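Local coordinates for transglutaminase-like domain-containing protein (Streptococcus suis, PDB 4XZ7), which probably catalyses transglutaminase-type acyl transfer between proteins and, as a virulence factor of the bacterium, helps it resist phagocytosis, at residues 279-284 and 368-373; 299-304 and 387-392; 96-101 and 128-133. One frame throughout, in Å; residues are numbered along the deposited sequence.

In the fold
Interactions 1 and 2 are neighbours, with centres 9 Å apart, on the mixed five-stranded sheet of the transglutaminase-like region. Interaction 1 lies at the start of strand 282-288 and interaction 2 at the end of strand 294-302, its neighbour in that sheet; the chain after helix 359-365 returns to pack on the turn leading into the first strand and on the end of the second. In sequence the two contacts cross, because their segments alternate. Interaction 3 closes earlier in the chain, where helix 95-101 and the chain leading into helix 132-140 pack beside a separate mixed sheet; its centre is 66 Å from interaction 1 and 74 Å from interaction 2. The contacts therefore report on two distant parts of an elongated chain.

Interaction 1: residues 279-284 and 368-373; sequences GLPAYV and QKTADL
Pro-281 meets Leu-373 through apolar contact alone: CB of Pro-281 lies 3.8 Å from CD1 of Leu-373, and the same methyl comes as close to the proline CA. One branch of the leucine thus does the touching, against the CA-CB side of the pyrrolidine ring. With its CG anti to the carbonyl carbon (chi1 -63°), Leu-373 sends CD1 across to the proline.

The second group of contacts sets the Thr-370 side chain against backbone. Its OG1 lies 3.7 Å from Gly-279 CA, and its CG2 lies 3.8 Å from that same atom, so hydroxyl and methyl both bear on a residue without a side chain. The CA atoms of Gly-279 and Thr-370 are 5.4 Å apart, a close backbone approach. Gly-279 is the C-prime residue of a Schellman motif that ends helix 264-277; at its positive phi of 81° any side chain would collide with the carbonyl oxygen before it, a position suited to glycine. From this turn the chain runs through Pro-281 into strand 282-288 of the five-stranded sheet, so the loop after helix 359-365 packs where helix gives way to strand.

No hydrogen bond joins the two segments. Polar ties run to other partners: Thr-370 shares a backbone bond with Tyr-387, and Pro-281 one with Tyr-301. Leu-373 also packs on Leu-137 of the second subunit.

Interaction 2: residues 299-304 and 387-392; sequences RVYYDK and YIAYVE
Tyr-301 receives Ala-389 as an apolar partner: CB of Ala-389 stands 3.7 Å from CD2 and 4.0 Å from CE2 of the tyrosine ring. The methyl therefore lies against the CD2-CE2 side, and its approach is oblique to the ring. Tyr-301 belongs to strand 294-302, and its CG is anti to the backbone N (chi1 -176°), which carries the ring outward from the strand toward the 387-392 loop.

The remaining contact between side chains joins the two tyrosines. OH of Tyr-301 lies 3.7 Å from CD1 of Tyr-390, arriving at the edge of that ring and near its plane. A hydroxyl placed at a ring edge meets C-H rather than the pi face, so this is van der Waals packing and no ring stack.

Backbone takes a smaller share, with Ala-389 O 4.0 Å from Tyr-301 CE2. Around the pair, Ala-389 also touches Pro-281, and the Tyr-301 ring meets Trp-306 of strand 305-309 with the planes at about 60°. A backbone bond from Tyr-301 to Pro-281 continues the pairing of the two strands past the start of strand 282-288.

No hydrogen bond or ion pair crosses between the segments, which together bury a modest 122 Å². Their direct contact is van der Waals packing, largely of a methyl and two rings, while directional bonds come from the adjoining Pro-281 and Thr-370.

Interaction 3: residues 96-101 and 128-133; sequences EDYHNQ and IELDSN
Helix 95-101 packs through Tyr-98 on the run of chain that leads into helix 132-140, and the central element is a CH-pi contact with Ile-128. CG2 of Ile-128 sits 3.6 Å from the centroid of the Tyr-98 ring, only 10° off the ring normal, so the methyl lies over the middle of one face. Its nearest ring atoms are CE1 and CZ, and the Ile-128 CB follows at 3.8 Å from Tyr-98 CE1. A chi1 of 167°, with CG anti to the backbone N, extends the tyrosine away from its helix toward the isoleucine.

Both segments border the mixed sheet that contains strands 121-124 and 157-167: Tyr-98 packs on Ile-122 of the former, while Ile-128 touches Tyr-159 and His-161 of the latter. The helix thus lies against the sheet, with the 128-131 chain alongside.

At the polar end of the ring, the hydroxyl of this buried tyrosine has two partners. It is hydrogen-bonded to NE2 of His-161, and OH of Tyr-98 also bonds a water at 2.7 Å. That water accepts a hydrogen bond from Glu-129 N at 2.9 Å, which makes it a bridge between tyrosine and backbone where no direct hydrogen bond crosses. Leu-130, whose side chain also touches His-161, brings its CD2 to 4.4 Å from Tyr-98 OH, a looser apolar approach beside the hydroxyl.

Interaction 1: residues 279-284 and 368-373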
loop_
_atom_site.group_PDB
_atom_site.type_symbol
_atom_site.label_atom_id
_atom_site.label_comp_id
_atom_site.label_asym_id
_atom_site.label_seq_id
_atom_site.Cartn_x
_atom_site.Cartn_y
_atom_site.Cartn_z
ATOM N N GLY B 279 -9.911 -28.723 -21.500
ATOM C CA GLY B 279 -10.337 -28.753 -22.886
ATOM C C GLY B 279 -11.681 -28.084 -23.098
ATOM O O GLY B 279 -12.341 -28.317 -24.103
ATOM N N LEU B 280 -12.093 -27.243 -22.155
ATOM C CA LEU B 280 -13.376 -26.576 -22.269
ATOM C C LEU B 280 -13.173 -25.065 -22.437
ATOM O O LEU B 280 -13.051 -24.342 -21.439
ATOM C CB LEU B 280 -14.233 -26.869 -21.037
ATOM C CG LEU B 280 -15.090 -28.136 -20.929
ATOM C CD1 LEU B 280 -14.849 -29.098 -22.075
ATOM C CD2 LEU B 280 -14.853 -28.811 -19.571
ATOM N N PRO B 281 -13.111 -24.586 -23.697
ATOM C CA PRO B 281 -12.867 -23.163 -23.992
ATOM C C PRO B 281 -13.641 -22.230 -23.072
ATOM O O PRO B 281 -14.875 -22.304 -23.028
ATOM C CB PRO B 281 -13.345 -23.024 -25.434
ATOM C CG PRO B 281 -12.990 -24.380 -26.041
ATOM C CD PRO B 281 -13.271 -25.382 -24.930
ATOM N N ALA B 282 -12.921 -21.382 -22.335
ATOM C CA ALA B 282 -13.546 -20.543 -21.322
ATOM C C ALA B 282 -12.913 -19.154 -21.215
ATOM O O ALA B 282 -11.732 -18.962 -21.508
ATOM C CB ALA B 282 -13.498 -21.244 -19.963
ATOM N N TYR B 283 -13.712 -18.178 -20.810
ATOM C CA TYR B 283 -13.160 -16.873 -20.466
ATOM C C TYR B 283 -14.054 -16.242 -19.415
ATOM O O TYR B 283 -15.156 -16.738 -19.139
ATOM C CB TYR B 283 -12.993 -15.961 -21.713
ATOM C CG TYR B 283 -14.271 -15.456 -22.393
ATOM C CD1 TYR B 283 -14.576 -14.093 -22.410
ATOM C CD2 TYR B 283 -15.148 -16.328 -23.041
ATOM C CE1 TYR B 283 -15.715 -13.606 -23.042
ATOM C CE2 TYR B 283 -16.302 -15.851 -23.673
ATOM C CZ TYR B 283 -16.581 -14.488 -23.658
ATOM O OH TYR B 283 -17.710 -13.984 -24.269
ATOM N N VAL B 284 -13.569 -15.162 -18.817
ATOM C CA VAL B 284 -14.287 -14.489 -17.745
ATOM C C VAL B 284 -15.128 -13.334 -18.284
ATOM O O VAL B 284 -14.650 -12.505 -19.058
ATOM C CB VAL B 284 -13.301 -13.949 -16.679
ATOM C CG1 VAL B 284 -14.040 -13.208 -15.598
ATOM C CG2 VAL B 284 -12.501 -15.084 -16.077
ATOM N N GLN B 368 -9.965 -22.739 -31.518
ATOM C CA GLN B 368 -8.534 -22.829 -31.240
ATOM C C GLN B 368 -8.208 -24.177 -30.620
ATOM O O GLN B 368 -9.101 -24.832 -30.073
ATOM C CB GLN B 368 -8.079 -21.704 -30.295
ATOM C CG GLN B 368 -8.429 -20.305 -30.778
ATOM C CD GLN B 368 -7.867 -20.009 -32.159
ATOM O OE1 GLN B 368 -6.664 -20.141 -32.398
ATOM N NE2 GLN B 368 -8.743 -19.621 -33.080
ATOM N N LYS B 369 -6.946 -24.595 -30.709
ATOM C CA LYS B 369 -6.464 -25.693 -29.876
ATOM C C LYS B 369 -6.595 -25.228 -28.442
ATOM O O LYS B 369 -6.132 -24.137 -28.118
ATOM C CB LYS B 369 -5.011 -26.053 -30.185
ATOM C CG LYS B 369 -4.738 -26.422 -31.645
ATOM C CD LYS B 369 -3.312 -26.946 -31.827
ATOM C CE LYS B 369 -2.794 -26.687 -33.238
ATOM N NZ LYS B 369 -2.742 -25.229 -33.538
ATOM N N THR B 370 -7.213 -26.032 -27.582
ATOM C CA THR B 370 -7.477 -25.585 -26.215
ATOM C C THR B 370 -6.195 -25.271 -25.424
ATOM O O THR B 370 -6.192 -24.368 -24.583
ATOM C CB THR B 370 -8.318 -26.623 -25.428
ATOM O OG1 THR B 370 -7.526 -27.777 -25.122
ATOM C CG2 THR B 370 -9.538 -27.035 -26.229
ATOM N N ALA B 371 -5.105 -25.986 -25.700
ATOM C CA ALA B 371 -3.868 -25.734 -24.965
ATOM C C ALA B 371 -3.300 -24.354 -25.308
ATOM O O ALA B 371 -2.718 -23.682 -24.453
ATOM C CB ALA B 371 -2.863 -26.798 -25.244
ATOM N N ASP B 372 -3.482 -23.941 -26.561
ATOM C CA ASP B 372 -3.137 -22.581 -26.983
ATOM C C ASP B 372 -3.887 -21.541 -26.161
ATOM O O ASP B 372 -3.338 -20.487 -25.845
ATOM C CB ASP B 372 -3.447 -22.369 -28.466
ATOM C CG ASP B 372 -2.453 -23.050 -29.370
ATOM O OD1 ASP B 372 -1.325 -23.313 -28.894
ATOM O OD2 ASP B 372 -2.804 -23.316 -30.545
ATOM N N LEU B 373 -5.139 -21.842 -25.812
ATOM C CA LEU B 373 -5.956 -20.906 -25.042
ATOM C C LEU B 373 -5.340 -20.608 -23.665
ATOM O O LEU B 373 -5.671 -19.607 -23.027
ATOM C CB LEU B 373 -7.378 -21.449 -24.879
ATOM C CG LEU B 373 -8.231 -21.647 -26.139
ATOM C CD1 LEU B 373 -9.665 -22.002 -25.756
ATOM C CD2 LEU B 373 -8.204 -20.426 -27.046
#

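Interaction 2: residues 299-304 and 387-392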
loop_
_atom_site.group_PDB
_atom_site.type_symbol
_atom_site.label_atom_id
_atom_site.label_comp_id
_atom_site.label_asym_id
_atom_site.label_seq_id
_atom_site.Cartn_x
_atom_site.Cartn_y
_atom_site.Cartn_z
ATOM N N ARG B 299 -17.758 -17.939 -19.087
ATOM C CA ARG B 299 -18.373 -18.505 -20.272
ATOM C C ARG B 299 -17.532 -19.690 -20.662
ATOM O O ARG B 299 -16.302 -19.576 -20.707
ATOM C CB ARG B 299 -18.436 -17.495 -21.390
ATOM C CG ARG B 299 -19.543 -16.494 -21.214
ATOM C CD ARG B 299 -20.396 -16.469 -22.454
ATOM N NE ARG B 299 -21.731 -16.959 -22.196
ATOM C CZ ARG B 299 -22.599 -17.309 -23.133
ATOM N NH1 ARG B 299 -23.789 -17.738 -22.765
ATOM N NH2 ARG B 299 -22.283 -17.239 -24.423
ATOM N N VAL B 300 -18.187 -20.831 -20.883
ATOM C CA VAL B 300 -17.509 -22.098 -21.153
ATOM C C VAL B 300 -18.139 -22.776 -22.353
ATOM O O VAL B 300 -19.359 -22.767 -22.498
ATOM C CB VAL B 300 -17.590 -23.080 -19.965
ATOM C CG1 VAL B 300 -16.437 -24.071 -20.013
ATOM C CG2 VAL B 300 -17.578 -22.338 -18.653
ATOM N N TYR B 301 -17.322 -23.376 -23.204
ATOM C CA TYR B 301 -17.861 -24.073 -24.363
ATOM C C TYR B 301 -17.989 -25.564 -24.090
ATOM O O TYR B 301 -17.008 -26.227 -23.793
ATOM C CB TYR B 301 -16.978 -23.842 -25.593
ATOM C CG TYR B 301 -17.534 -24.460 -26.859
ATOM C CD1 TYR B 301 -18.539 -23.825 -27.580
ATOM C CD2 TYR B 301 -17.057 -25.672 -27.330
ATOM C CE1 TYR B 301 -19.056 -24.384 -28.741
ATOM C CE2 TYR B 301 -17.572 -26.246 -28.499
ATOM C CZ TYR B 301 -18.569 -25.592 -29.198
ATOM O OH TYR B 301 -19.085 -26.138 -30.354
ATOM N N TYR B 302 -19.201 -26.088 -24.183
ATOM C CA TYR B 302 -19.383 -27.537 -24.145
ATOM C C TYR B 302 -20.708 -27.909 -24.773
ATOM O O TYR B 302 -21.623 -27.071 -24.878
ATOM C CB TYR B 302 -19.285 -28.084 -22.714
ATOM C CG TYR B 302 -20.268 -27.491 -21.714
ATOM C CD1 TYR B 302 -19.906 -26.414 -20.900
ATOM C CD2 TYR B 302 -21.547 -28.021 -21.571
ATOM C CE1 TYR B 302 -20.803 -25.875 -19.984
ATOM C CE2 TYR B 302 -22.446 -27.494 -20.654
ATOM C CZ TYR B 302 -22.071 -26.420 -19.867
ATOM O OH TYR B 302 -22.971 -25.900 -18.962
ATOM N N ASP B 303 -20.791 -29.159 -25.223
ATOM C CA ASP B 303 -21.992 -29.661 -25.867
ATOM C C ASP B 303 -22.459 -28.709 -26.954
ATOM O O ASP B 303 -23.598 -28.243 -26.927
ATOM C CB ASP B 303 -23.105 -29.873 -24.833
ATOM C CG ASP B 303 -22.832 -31.047 -23.906
ATOM O OD1 ASP B 303 -21.712 -31.601 -23.955
ATOM O OD2 ASP B 303 -23.738 -31.409 -23.124
ATOM N N LYS B 304 -21.554 -28.382 -27.875
ATOM C CA LYS B 304 -21.888 -27.567 -29.042
ATOM C C LYS B 304 -22.344 -26.149 -28.727
ATOM O O LYS B 304 -22.846 -25.464 -29.626
ATOM C CB LYS B 304 -23.000 -28.228 -29.870
ATOM C CG LYS B 304 -22.720 -29.613 -30.378
ATOM C CD LYS B 304 -23.867 -30.049 -31.297
ATOM C CE LYS B 304 -23.712 -31.487 -31.744
ATOM N NZ LYS B 304 -24.813 -31.914 -32.666
ATOM N N TYR B 387 -5.929 -30.822 -28.997
ATOM C CA TYR B 387 -7.384 -30.968 -29.005
ATOM C C TYR B 387 -8.096 -29.650 -29.261
ATOM O O TYR B 387 -7.757 -28.606 -28.685
ATOM C CB TYR B 387 -7.892 -31.579 -27.703
ATOM C CG TYR B 387 -9.398 -31.490 -27.572
ATOM C CD1 TYR B 387 -9.984 -30.735 -26.561
ATOM C CD2 TYR B 387 -10.235 -32.133 -28.482
ATOM C CE1 TYR B 387 -11.364 -30.641 -26.441
ATOM C CE2 TYR B 387 -11.608 -32.045 -28.375
ATOM C CZ TYR B 387 -12.169 -31.298 -27.349
ATOM O OH TYR B 387 -13.536 -31.204 -27.237
ATOM N N ILE B 388 -9.096 -29.726 -30.129
ATOM C CA ILE B 388 -9.928 -28.592 -30.492
ATOM C C ILE B 388 -11.389 -28.931 -30.197
ATOM O O ILE B 388 -11.921 -29.924 -30.705
ATOM C CB ILE B 388 -9.751 -28.227 -31.976
ATOM C CG1 ILE B 388 -8.265 -27.988 -32.285
ATOM C CG2 ILE B 388 -10.610 -27.020 -32.343
ATOM C CD1 ILE B 388 -7.990 -27.625 -33.733
ATOM N N ALA B 389 -12.029 -28.110 -29.367
ATOM C CA ALA B 389 -13.372 -28.404 -28.886
ATOM C C ALA B 389 -14.406 -28.444 -30.001
ATOM O O ALA B 389 -15.334 -29.243 -29.964
ATOM C CB ALA B 389 -13.788 -27.386 -27.839
ATOM N N TYR B 390 -14.245 -27.564 -30.979
ATOM C CA TYR B 390 -15.199 -27.442 -32.067
ATOM C C TYR B 390 -15.131 -28.671 -32.945
ATOM O O TYR B 390 -14.099 -29.341 -33.005
ATOM C CB TYR B 390 -14.920 -26.183 -32.889
ATOM C CG TYR B 390 -15.969 -25.874 -33.928
ATOM C CD1 TYR B 390 -17.276 -25.584 -33.556
ATOM C CD2 TYR B 390 -15.649 -25.854 -35.280
ATOM C CE1 TYR B 390 -18.236 -25.296 -34.503
ATOM C CE2 TYR B 390 -16.600 -25.565 -36.232
ATOM C CZ TYR B 390 -17.891 -25.288 -35.839
ATOM O OH TYR B 390 -18.843 -25.000 -36.787
ATOM N N VAL B 391 -16.235 -28.965 -33.619
ATOM C CA VAL B 391 -16.298 -30.098 -34.539
ATOM C C VAL B 391 -17.066 -29.712 -35.805
ATOM O O VAL B 391 -18.036 -28.954 -35.723
ATOM C CB VAL B 391 -16.949 -31.296 -33.856
ATOM N N GLU B 392 -16.614 -30.219 -36.956
ATOM C CA GLU B 392 -17.288 -30.044 -38.256
ATOM C C GLU B 392 -17.716 -28.598 -38.550
ATOM O O GLU B 392 -18.901 -28.313 -38.768
ATOM C CB GLU B 392 -18.499 -30.973 -38.346
#

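Interaction 3: residues 96-101 and 128-133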
loop_
_atom_site.group_PDB
_atom_site.type_symbol
_atom_site.label_atom_id
_atom_site.label_comp_id
_atom_site.label_asym_id
_atom_site.label_seq_id
_atom_site.Cartn_x
_atom_site.Cartn_y
_atom_site.Cartn_z
ATOM N N GLU B 96 28.412 11.622 26.483
ATOM C CA GLU B 96 28.549 12.790 25.632
ATOM C C GLU B 96 28.079 12.477 24.220
ATOM O O GLU B 96 27.343 13.257 23.614
ATOM C CB GLU B 96 29.999 13.281 25.610
ATOM C CG GLU B 96 30.303 14.173 24.417
ATOM C CD GLU B 96 31.777 14.538 24.291
ATOM O OE1 GLU B 96 32.567 14.221 25.210
ATOM O OE2 GLU B 96 32.145 15.147 23.264
ATOM N N ASP B 97 28.510 11.326 23.710
ATOM C CA ASP B 97 28.109 10.845 22.394
ATOM C C ASP B 97 26.588 10.678 22.323
ATOM O O ASP B 97 25.940 11.085 21.350
ATOM C CB ASP B 97 28.818 9.521 22.089
ATOM C CG ASP B 97 28.501 8.977 20.705
ATOM O OD1 ASP B 97 28.351 9.781 19.755
ATOM O OD2 ASP B 97 28.415 7.734 20.565
ATOM N N TYR B 98 26.016 10.076 23.358
ATOM C CA TYR B 98 24.580 9.835 23.375
ATOM C C TYR B 98 23.832 11.156 23.281
ATOM O O TYR B 98 22.877 11.291 22.511
ATOM C CB TYR B 98 24.168 9.079 24.638
ATOM C CG TYR B 98 22.675 9.056 24.871
ATOM C CD1 TYR B 98 21.855 8.199 24.155
ATOM C CD2 TYR B 98 22.087 9.886 25.822
ATOM C CE1 TYR B 98 20.485 8.172 24.377
ATOM C CE2 TYR B 98 20.730 9.872 26.044
ATOM C CZ TYR B 98 19.933 9.016 25.319
ATOM O OH TYR B 98 18.578 9.007 25.540
ATOM N N HIS B 99 24.293 12.145 24.038
ATOM C CA HIS B 99 23.571 13.410 24.078
ATOM C C HIS B 99 23.775 14.189 22.784
ATOM O O HIS B 99 22.860 14.863 22.314
ATOM C CB HIS B 99 23.970 14.212 25.317
ATOM C CG HIS B 99 23.492 13.586 26.592
ATOM N ND1 HIS B 99 24.323 12.882 27.438
ATOM C CD2 HIS B 99 22.252 13.508 27.135
ATOM C CE1 HIS B 99 23.623 12.422 28.460
ATOM N NE2 HIS B 99 22.363 12.787 28.300
ATOM N N ASN B 100 24.942 14.059 22.171
ATOM C CA ASN B 100 25.098 14.575 20.823
ATOM C C ASN B 100 24.033 13.987 19.906
ATOM O O ASN B 100 23.402 14.693 19.122
ATOM C CB ASN B 100 26.485 14.258 20.273
ATOM C CG ASN B 100 27.584 14.981 21.017
ATOM O OD1 ASN B 100 27.362 16.046 21.597
ATOM N ND2 ASN B 100 28.783 14.405 21.002
ATOM N N GLN B 101 23.825 12.685 20.033
ATOM C CA GLN B 101 22.957 11.950 19.129
ATOM C C GLN B 101 21.465 12.306 19.279
ATOM O O GLN B 101 20.707 12.260 18.310
ATOM C CB GLN B 101 23.169 10.456 19.355
ATOM C CG GLN B 101 23.011 9.620 18.125
ATOM C CD GLN B 101 24.304 9.454 17.385
ATOM O OE1 GLN B 101 24.313 9.125 16.205
ATOM N NE2 GLN B 101 25.415 9.669 18.078
ATOM N N ILE B 128 19.683 4.652 29.393
ATOM C CA ILE B 128 19.079 5.633 28.520
ATOM C C ILE B 128 17.635 5.232 28.328
ATOM O O ILE B 128 17.320 4.033 28.238
ATOM C CB ILE B 128 19.788 5.725 27.155
ATOM C CG1 ILE B 128 19.841 4.352 26.487
ATOM C CG2 ILE B 128 21.190 6.275 27.345
ATOM C CD1 ILE B 128 20.210 4.353 24.997
ATOM N N GLU B 129 16.763 6.233 28.290
ATOM C CA GLU B 129 15.365 6.027 27.921
ATOM C C GLU B 129 14.766 7.324 27.381
ATOM O O GLU B 129 15.316 8.409 27.579
ATOM C CB GLU B 129 14.556 5.515 29.112
ATOM C CG GLU B 129 14.911 6.147 30.441
ATOM C CD GLU B 129 13.876 5.864 31.519
ATOM O OE1 GLU B 129 13.255 6.842 31.987
ATOM O OE2 GLU B 129 13.679 4.677 31.896
ATOM N N LEU B 130 13.650 7.209 26.676
ATOM C CA LEU B 130 12.843 8.388 26.351
ATOM C C LEU B 130 11.594 8.351 27.223
ATOM O O LEU B 130 10.836 7.371 27.176
ATOM C CB LEU B 130 12.474 8.417 24.864
ATOM C CG LEU B 130 13.665 8.468 23.912
ATOM C CD1 LEU B 130 13.197 8.398 22.462
ATOM C CD2 LEU B 130 14.496 9.726 24.160
ATOM N N ASP B 131 11.375 9.381 28.043
ATOM C CA ASP B 131 10.319 9.280 29.046
ATOM C C ASP B 131 8.923 9.524 28.459
ATOM O O ASP B 131 8.767 9.875 27.286
ATOM C CB ASP B 131 10.590 10.222 30.238
ATOM C CG ASP B 131 10.635 11.688 29.859
ATOM O OD1 ASP B 131 10.235 12.055 28.726
ATOM O OD2 ASP B 131 11.076 12.483 30.726
ATOM N N SER B 132 7.906 9.292 29.279
ATOM C CA SER B 132 6.525 9.377 28.829
ATOM C C SER B 132 6.152 10.800 28.393
ATOM O O SER B 132 5.288 10.975 27.539
ATOM C CB SER B 132 5.594 8.899 29.943
ATOM O OG SER B 132 5.859 9.631 31.130
ATOM N N ASN B 133 6.799 11.819 28.961
ATOM C CA ASN B 133 6.504 13.208 28.568
ATOM C C ASN B 133 6.934 13.466 27.121
ATOM O O ASN B 133 6.185 14.062 26.317
ATOM C CB ASN B 133 7.196 14.225 29.491
ATOM C CG ASN B 133 6.601 14.258 30.908
ATOM O OD1 ASN B 133 5.457 13.861 31.131
ATOM N ND2 ASN B 133 7.393 14.743 31.874
HETATM O O HOH W 1 18.128 8.797 28.210
#